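Local coordinates for protein esterase (uncultured bacterium pCosCE1, PDB 7ATL) that hydrolyses carboxylic esters and also shows promiscuous acyltransferase activity, as a family VIII carboxylesterase with a beta-lactamase-like fold, at residues A[29-33]-A[271-275]; A[76-80]-A[287-293]; A[329-333]-A[377-381]. All coordinates share one frame. Numbering follows the deposited sequence.

Contact 1: A[29-33]-A[271-275]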
loop_
_atom_site.group_PDB
_atom_site.type_symbol
_atom_site.label_atom_id
_atom_site.label_comp_id
_atom_site.label_asym_id
_atom_site.label_seq_id
_atom_site.Cartn_x
_atom_site.Cartn_y
_atom_site.Cartn_z
ATOM N N VAL A 29 -10.164 -7.294 -9.879
ATOM C CA VAL A 29 -9.176 -7.771 -10.878
ATOM C C VAL A 29 -8.098 -8.539 -10.116
ATOM O O VAL A 29 -7.506 -7.940 -9.219
ATOM C CB VAL A 29 -8.596 -6.589 -11.657
ATOM C CG1 VAL A 29 -7.549 -7.055 -12.657
ATOM C CG2 VAL A 29 -9.698 -5.802 -12.335
ATOM N N VAL A 30 -7.904 -9.817 -10.431
ATOM C CA VAL A 30 -6.910 -10.722 -9.782
ATOM C C VAL A 30 -5.929 -11.245 -10.843
ATOM O O VAL A 30 -6.389 -11.849 -11.819
ATOM C CB VAL A 30 -7.604 -11.890 -9.064
ATOM C CG1 VAL A 30 -6.592 -12.909 -8.578
ATOM C CG2 VAL A 30 -8.489 -11.423 -7.918
ATOM N N LEU A 31 -4.633 -11.030 -10.633
ATOM C CA LEU A 31 -3.524 -11.462 -11.528
ATOM C C LEU A 31 -2.575 -12.399 -10.753
ATOM O O LEU A 31 -2.236 -12.112 -9.568
ATOM C CB LEU A 31 -2.770 -10.228 -12.024
ATOM C CG LEU A 31 -3.587 -9.154 -12.748
ATOM C CD1 LEU A 31 -2.676 -8.059 -13.306
ATOM C CD2 LEU A 31 -4.430 -9.725 -13.873
ATOM N N ILE A 32 -2.160 -13.506 -11.367
ATOM C CA ILE A 32 -1.160 -14.441 -10.778
ATOM C C ILE A 32 -0.086 -14.731 -11.827
ATOM O O ILE A 32 -0.452 -15.091 -12.971
ATOM C CB ILE A 32 -1.817 -15.732 -10.265
ATOM C CG1 ILE A 32 -2.925 -15.432 -9.260
ATOM C CG2 ILE A 32 -0.762 -16.671 -9.698
ATOM C CD1 ILE A 32 -4.025 -16.455 -9.271
ATOM N N ALA A 33 1.178 -14.564 -11.432
ATOM C CA ALA A 33 2.379 -14.912 -12.215
ATOM C C ALA A 33 3.100 -16.058 -11.506
ATOM O O ALA A 33 3.063 -16.102 -10.257
ATOM C CB ALA A 33 3.269 -13.701 -12.347
ATOM N N ALA A 271 -4.092 -3.137 -12.034
ATOM C CA ALA A 271 -3.540 -4.384 -11.470
ATOM C C ALA A 271 -2.223 -4.747 -12.178
ATOM O O ALA A 271 -1.264 -5.092 -11.473
ATOM C CB ALA A 271 -4.591 -5.465 -11.573
ATOM N N ASP A 272 -2.147 -4.629 -13.507
ATOM C CA ASP A 272 -0.947 -5.046 -14.286
ATOM C C ASP A 272 0.256 -4.195 -13.906
ATOM O O ASP A 272 1.381 -4.743 -13.956
ATOM C CB ASP A 272 -1.160 -4.990 -15.800
ATOM C CG ASP A 272 -1.961 -6.192 -16.250
ATOM O OD1 ASP A 272 -1.361 -7.247 -16.348
ATOM O OD2 ASP A 272 -3.202 -6.082 -16.382
ATOM N N ASP A 273 0.054 -2.912 -13.594
ATOM C CA ASP A 273 1.163 -2.029 -13.151
ATOM C C ASP A 273 1.610 -2.554 -11.783
ATOM O O ASP A 273 2.793 -2.707 -11.584
ATOM C CB ASP A 273 0.800 -0.539 -13.192
ATOM C CG ASP A 273 0.817 0.143 -14.566
ATOM O OD1 ASP A 273 1.385 -0.411 -15.536
ATOM O OD2 ASP A 273 0.261 1.246 -14.654
ATOM N N VAL A 274 0.693 -2.952 -10.912
ATOM C CA VAL A 274 1.053 -3.465 -9.556
ATOM C C VAL A 274 1.823 -4.783 -9.701
ATOM O O VAL A 274 2.750 -5.019 -8.903
ATOM C CB VAL A 274 -0.203 -3.617 -8.677
ATOM C CG1 VAL A 274 0.087 -4.278 -7.332
ATOM C CG2 VAL A 274 -0.894 -2.275 -8.480
ATOM N N LEU A 275 1.462 -5.617 -10.674
ATOM C CA LEU A 275 2.114 -6.933 -10.865
ATOM C C LEU A 275 3.555 -6.710 -11.320
ATOM O O LEU A 275 4.425 -7.470 -10.863
ATOM C CB LEU A 275 1.343 -7.769 -11.885
ATOM C CG LEU A 275 1.957 -9.144 -12.151
ATOM C CD1 LEU A 275 2.169 -9.912 -10.855
ATOM C CD2 LEU A 275 1.085 -9.953 -13.085
#

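Contact 2: A[76-80]-A[287-293]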
loop_
_atom_site.group_PDB
_atom_site.type_symbol
_atom_site.label_atom_id
_atom_site.label_comp_id
_atom_site.label_asym_id
_atom_site.label_seq_id
_atom_site.Cartn_x
_atom_site.Cartn_y
_atom_site.Cartn_z
ATOM N N MET A 76 14.444 2.976 -2.777
ATOM C CA MET A 76 15.452 1.896 -2.828
ATOM C C MET A 76 16.313 2.062 -4.084
ATOM O O MET A 76 17.546 1.790 -4.033
ATOM C CB MET A 76 14.798 0.523 -2.828
ATOM C CG MET A 76 14.195 0.149 -1.495
ATOM S SD MET A 76 15.199 0.472 -0.046
ATOM C CE MET A 76 16.659 -0.483 -0.447
ATOM N N ARG A 77 15.722 2.540 -5.165
ATOM C CA ARG A 77 16.499 2.833 -6.392
ATOM C C ARG A 77 17.458 3.992 -6.111
ATOM O O ARG A 77 18.619 3.920 -6.560
ATOM C CB ARG A 77 15.580 3.101 -7.584
ATOM C CG ARG A 77 14.887 1.845 -8.077
ATOM C CD ARG A 77 14.319 2.066 -9.455
ATOM N NE ARG A 77 15.403 2.011 -10.407
ATOM C CZ ARG A 77 15.683 2.929 -11.319
ATOM N NH1 ARG A 77 14.923 4.004 -11.461
ATOM N NH2 ARG A 77 16.732 2.753 -12.099
ATOM N N MET A 78 17.000 5.021 -5.406
ATOM C CA MET A 78 17.825 6.231 -5.159
ATOM C C MET A 78 18.982 5.795 -4.263
ATOM O O MET A 78 20.100 6.305 -4.416
ATOM C CB MET A 78 17.014 7.343 -4.491
ATOM C CG MET A 78 16.329 8.249 -5.475
ATOM S SD MET A 78 15.174 9.349 -4.637
ATOM C CE MET A 78 14.563 10.323 -6.009
ATOM N N ILE A 79 18.699 4.854 -3.373
ATOM C CA ILE A 79 19.686 4.313 -2.402
ATOM C C ILE A 79 20.721 3.465 -3.153
ATOM O O ILE A 79 21.917 3.602 -2.854
ATOM C CB ILE A 79 18.946 3.547 -1.293
ATOM C CG1 ILE A 79 18.360 4.519 -0.267
ATOM C CG2 ILE A 79 19.850 2.513 -0.653
ATOM C CD1 ILE A 79 17.211 3.969 0.534
ATOM N N GLU A 80 20.288 2.640 -4.104
ATOM C CA GLU A 80 21.204 1.856 -4.976
ATOM C C GLU A 80 22.213 2.793 -5.625
ATOM O O GLU A 80 23.404 2.479 -5.614
ATOM C CB GLU A 80 20.435 1.140 -6.075
ATOM C CG GLU A 80 20.093 -0.272 -5.709
ATOM C CD GLU A 80 19.477 -1.020 -6.873
ATOM O OE1 GLU A 80 19.098 -0.377 -7.916
ATOM O OE2 GLU A 80 19.340 -2.228 -6.710
ATOM N N GLY A 287 19.159 -3.367 -14.703
ATOM C CA GLY A 287 19.194 -1.895 -14.806
ATOM C C GLY A 287 18.030 -1.199 -14.104
ATOM O O GLY A 287 17.740 -0.052 -14.489
ATOM N N ILE A 288 17.390 -1.823 -13.106
ATOM C CA ILE A 288 16.267 -1.193 -12.349
ATOM C C ILE A 288 16.447 -1.438 -10.843
ATOM O O ILE A 288 16.469 -0.453 -10.083
ATOM C CB ILE A 288 14.908 -1.685 -12.895
ATOM C CG1 ILE A 288 14.718 -1.227 -14.347
ATOM C CG2 ILE A 288 13.753 -1.235 -12.008
ATOM C CD1 ILE A 288 13.502 -1.797 -15.040
ATOM N N LEU A 289 16.564 -2.699 -10.432
ATOM C CA LEU A 289 16.746 -3.089 -9.022
ATOM C C LEU A 289 17.599 -4.359 -8.958
ATOM O O LEU A 289 17.198 -5.360 -9.558
ATOM C CB LEU A 289 15.357 -3.292 -8.408
ATOM C CG LEU A 289 15.326 -3.495 -6.893
ATOM C CD1 LEU A 289 15.569 -2.185 -6.158
ATOM C CD2 LEU A 289 14.005 -4.098 -6.459
ATOM N N GLN A 290 18.734 -4.292 -8.264
ATOM C CA GLN A 290 19.687 -5.418 -8.069
ATOM C C GLN A 290 19.017 -6.502 -7.224
ATOM O O GLN A 290 18.291 -6.215 -6.268
ATOM C CB GLN A 290 20.994 -4.967 -7.399
ATOM C CG GLN A 290 21.734 -3.817 -8.088
ATOM C CD GLN A 290 22.252 -4.154 -9.469
ATOM O OE1 GLN A 290 23.390 -3.842 -9.820
ATOM N NE2 GLN A 290 21.414 -4.768 -10.289
ATOM N N PRO A 291 19.226 -7.791 -7.573
ATOM C CA PRO A 291 18.726 -8.903 -6.755
ATOM C C PRO A 291 19.001 -8.729 -5.246
ATOM O O PRO A 291 18.151 -9.065 -4.430
ATOM C CB PRO A 291 19.516 -10.107 -7.313
ATOM C CG PRO A 291 19.773 -9.746 -8.762
ATOM C CD PRO A 291 19.959 -8.242 -8.772
ATOM N N ALA A 292 20.193 -8.227 -4.905
ATOM C CA ALA A 292 20.659 -8.017 -3.510
ATOM C C ALA A 292 19.736 -7.027 -2.785
ATOM O O ALA A 292 19.401 -7.288 -1.604
ATOM C CB ALA A 292 22.098 -7.553 -3.497
ATOM N N THR A 293 19.360 -5.935 -3.456
ATOM C CA THR A 293 18.394 -4.921 -2.948
ATOM C C THR A 293 17.028 -5.594 -2.710
ATOM O O THR A 293 16.470 -5.438 -1.590
ATOM C CB THR A 293 18.281 -3.739 -3.914
ATOM O OG1 THR A 293 19.595 -3.397 -4.337
ATOM C CG2 THR A 293 17.626 -2.524 -3.299
#

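Contact 3: A[329-333]-A[377-381]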
loop_
_atom_site.group_PDB
_atom_site.type_symbol
_atom_site.label_atom_id
_atom_site.label_comp_id
_atom_site.label_asym_id
_atom_site.label_seq_id
_atom_site.Cartn_x
_atom_site.Cartn_y
_atom_site.Cartn_z
ATOM N N ALA A 329 -0.273 -19.791 9.830
ATOM C CA ALA A 329 -1.269 -20.754 9.311
ATOM C C ALA A 329 -1.633 -20.314 7.901
ATOM O O ALA A 329 -2.803 -20.050 7.664
ATOM C CB ALA A 329 -2.471 -20.798 10.222
ATOM N N THR A 330 -0.604 -20.179 7.062
ATOM C CA THR A 330 -0.657 -19.781 5.639
ATOM C C THR A 330 0.095 -20.842 4.838
ATOM O O THR A 330 1.141 -21.316 5.292
ATOM C CB THR A 330 -0.031 -18.392 5.430
ATOM O OG1 THR A 330 -0.075 -18.001 4.048
ATOM C CG2 THR A 330 1.411 -18.334 5.894
ATOM N N PRO A 331 -0.360 -21.189 3.604
ATOM C CA PRO A 331 0.441 -21.994 2.681
ATOM C C PRO A 331 1.581 -21.176 2.051
ATOM O O PRO A 331 2.370 -21.748 1.327
ATOM C CB PRO A 331 -0.577 -22.420 1.611
ATOM C CG PRO A 331 -1.545 -21.255 1.560
ATOM C CD PRO A 331 -1.637 -20.776 2.999
ATOM N N GLN A 332 1.642 -19.863 2.302
ATOM C CA GLN A 332 2.774 -19.017 1.832
ATOM C C GLN A 332 4.045 -19.499 2.537
ATOM O O GLN A 332 3.948 -20.039 3.630
ATOM C CB GLN A 332 2.548 -17.536 2.122
ATOM C CG GLN A 332 1.311 -16.959 1.469
ATOM C CD GLN A 332 0.832 -15.677 2.106
ATOM O OE1 GLN A 332 0.613 -15.580 3.312
ATOM N NE2 GLN A 332 0.650 -14.677 1.265
ATOM N N HIS A 333 5.193 -19.320 1.910
ATOM C CA HIS A 333 6.493 -19.789 2.443
ATOM C C HIS A 333 7.234 -18.610 3.091
ATOM O O HIS A 333 7.025 -17.447 2.676
ATOM C CB HIS A 333 7.316 -20.449 1.329
ATOM C CG HIS A 333 6.727 -21.696 0.747
ATOM N ND1 HIS A 333 5.771 -21.669 -0.239
ATOM C CD2 HIS A 333 7.031 -23.004 0.940
ATOM C CE1 HIS A 333 5.475 -22.907 -0.586
ATOM N NE2 HIS A 333 6.237 -23.742 0.116
ATOM N N ARG A 377 -5.730 -16.397 -1.700
ATOM C CA ARG A 377 -4.407 -16.908 -1.280
ATOM C C ARG A 377 -4.466 -18.438 -1.348
ATOM O O ARG A 377 -3.660 -19.051 -2.085
ATOM C CB ARG A 377 -4.066 -16.388 0.121
ATOM C CG ARG A 377 -2.819 -17.025 0.722
ATOM C CD ARG A 377 -2.742 -16.937 2.234
ATOM N NE ARG A 377 -3.796 -17.675 2.903
ATOM C CZ ARG A 377 -3.958 -17.751 4.224
ATOM N NH1 ARG A 377 -3.127 -17.135 5.051
ATOM N NH2 ARG A 377 -4.967 -18.453 4.707
ATOM N N ASP A 378 -5.428 -19.015 -0.637
ATOM C CA ASP A 378 -5.693 -20.477 -0.594
ATOM C C ASP A 378 -5.906 -21.042 -2.017
ATOM O O ASP A 378 -5.306 -22.091 -2.340
ATOM C CB ASP A 378 -6.844 -20.741 0.378
ATOM C CG ASP A 378 -6.430 -20.548 1.823
ATOM O OD1 ASP A 378 -5.300 -20.045 2.048
ATOM O OD2 ASP A 378 -7.210 -20.927 2.700
ATOM N N ALA A 379 -6.684 -20.382 -2.870
ATOM C CA ALA A 379 -6.919 -20.846 -4.255
ATOM C C ALA A 379 -5.593 -20.903 -5.023
ATOM O O ALA A 379 -5.470 -21.769 -5.886
ATOM C CB ALA A 379 -7.921 -19.971 -4.969
ATOM N N VAL A 380 -4.637 -20.013 -4.751
ATOM C CA VAL A 380 -3.350 -19.996 -5.505
ATOM C C VAL A 380 -2.553 -21.265 -5.167
ATOM O O VAL A 380 -2.040 -21.899 -6.097
ATOM C CB VAL A 380 -2.557 -18.705 -5.240
ATOM C CG1 VAL A 380 -1.169 -18.746 -5.862
ATOM C CG2 VAL A 380 -3.319 -17.491 -5.748
ATOM N N TYR A 381 -2.513 -21.664 -3.898
ATOM C CA TYR A 381 -1.704 -22.810 -3.413
ATOM C C TYR A 381 -2.520 -24.135 -3.400
ATOM O O TYR A 381 -1.940 -25.163 -3.010
ATOM C CB TYR A 381 -1.123 -22.477 -2.028
ATOM C CG TYR A 381 -0.117 -21.346 -1.960
ATOM C CD1 TYR A 381 -0.499 -20.047 -1.670
ATOM C CD2 TYR A 381 1.233 -21.585 -2.113
ATOM C CE1 TYR A 381 0.427 -19.016 -1.581
ATOM C CE2 TYR A 381 2.172 -20.570 -2.020
ATOM C CZ TYR A 381 1.780 -19.272 -1.746
ATOM O OH TYR A 381 2.723 -18.280 -1.644
#

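Contact 1: A[29-33]-A[271-275]
Leu31 lies over the first turn of the helix that begins at Ala271: its CD1 comes 3.7 Å from Ala271 CB and 3.5 Å from Ala271 C. The same methyl reaches 3.4 Å from Asp272 OD1, a van der Waals approach because a methyl has no polar hydrogen; the carboxylate forms a salt bridge with Arg57. Val29, two residues earlier on the same strand face, adds the closest apolar side-chain pair, Val29 CG1 to Ala271 CB at 3.5 Å. Leu275 takes over from Ala271 one turn on: its CD2 approaches Leu31 CB at 4.0 Å and its CD1 approaches Ala33 CB at 4.2 Å. The strand and helix axes run 30° apart and come within 8.9 Å, which lets the i, i+4 pair Ala271 and Leu275 follow the i, i+2 series Val29, Leu31 and Ala33. This is helix-on-sheet packing of the beta-lactamase fold, in which helices cover both faces of a central antiparallel sheet. Val30 and Ile32 point their CA-to-CB bonds away from helix 271-283 and touch Tyr372 and Val380 of helix 372-381. Ala271 and Leu275 also touch the adjacent strand 355-361, at Val358, Leu360 and Ser356.

Contact 2: A[76-80]-A[287-293]
Glu80 OE2 accepts two hydrogen bonds at the start of helix 291-297, from the backbone Gln290 N at 2.7 Å, with an N-H...O angle of 163°, and from Thr293 OG1, also at 2.7 Å. Gln290 is the N-cap residue, so a carboxylate from a distant part of the chain meets the N-cap NH and a first-turn hydroxyl, a position near a helix N-terminus, where a negative charge is generally favourable. One turn back along helix 67-80, Arg77 NE donates to Ile288 O at 2.7 Å and 158°, the acceptor lying at the edge of the guanidinium near its plane. Arg77 and Glu80 thus bond successive parts of the incoming segment, one before the helix and one at its start. The remaining contacts are apolar or looser: Met76 CE lies 3.6 Å from Thr293 CG2, Met76 CB is 4.4 Å from Leu289 CD1, and that leucine methyl also comes 3.8 Å from Glu80 OE2. Together the segments bury 343 Å², counting both sides. Helix 67-80 begins close after Ser65, the serine of an SxxK pattern with Lys68, probably the nucleophile as in other family VIII esterases; residues 76-80 form its far end. Around the contact, Arg77 NH1 bonds Trp197 O of helix 190-199, Met76 continues onto Leu296 and Met297 of helix 291-297, and Met78 packs against helices 174-186 and 190-199.

Contact 3: A[329-333]-A[377-381]
Residues 329-333 leave helix 325-328 through a Schellman motif, with Ala329 at positive phi (55°), and then fold into an ST turn in which Gln332 N donates to Thr330 OG1 at 3.1 Å. Facing this irregular backbone is the last part of helix 372-381; the closest CA pair is Pro331 and Tyr381, 6.5 Å apart. Thr330 OG1 also donates to Gln332 OE1 at 2.6 Å, tying the turn together from its side chains. The Tyr381 ring lies beside Pro331, with CD1 3.6 Å from Pro331 CG; Pro331 O, 3.6 Å from Tyr381 CE2, and Gln332 N sit over one face of the ring. Arg377 spreads its guanidinium along the turn, one face covered by Thr330 CA and by Pro331 CD, the latter 3.8 Å from Arg377 NE. Its orientation is held within the helix by a salt bridge from NE to Asp378 OD1 at 2.9 Å. At the polar end, Tyr381 OH and His333 ND1 both hydrogen-bond Asp350 OD2, so strand 345-350 joins the two segments. Gln332 and Tyr381 touch Phe348 of that strand, Thr330 and Gln332 reach Leu322 of strand 320-322, and Val380 packs on strand 355-361.

Along the chain contacts 1 and 2 interleave, in the order 29-33, 76-80, 271-275, 287-293, whereas contact 3 follows both. Contacts 1 and 3 lie 17 Å apart between centres and share the antiparallel sheet from opposite faces: helix 271-283 covers one, the C-terminal helix 372-381 packs on the other, and strand 27-34 touches both, its Ile32 CD1 meeting Val380 CG2 at 3.7 Å. Contact 2 stands apart among the helices, its centre 22 Å from contact 1 and 28 Å from contact 3. Contact 1 sets helix 271-283 on the sheet; the chain then runs on to residues 287-293, which contact 2 joins to helix 67-80, linking sheet and helical region through consecutive helices.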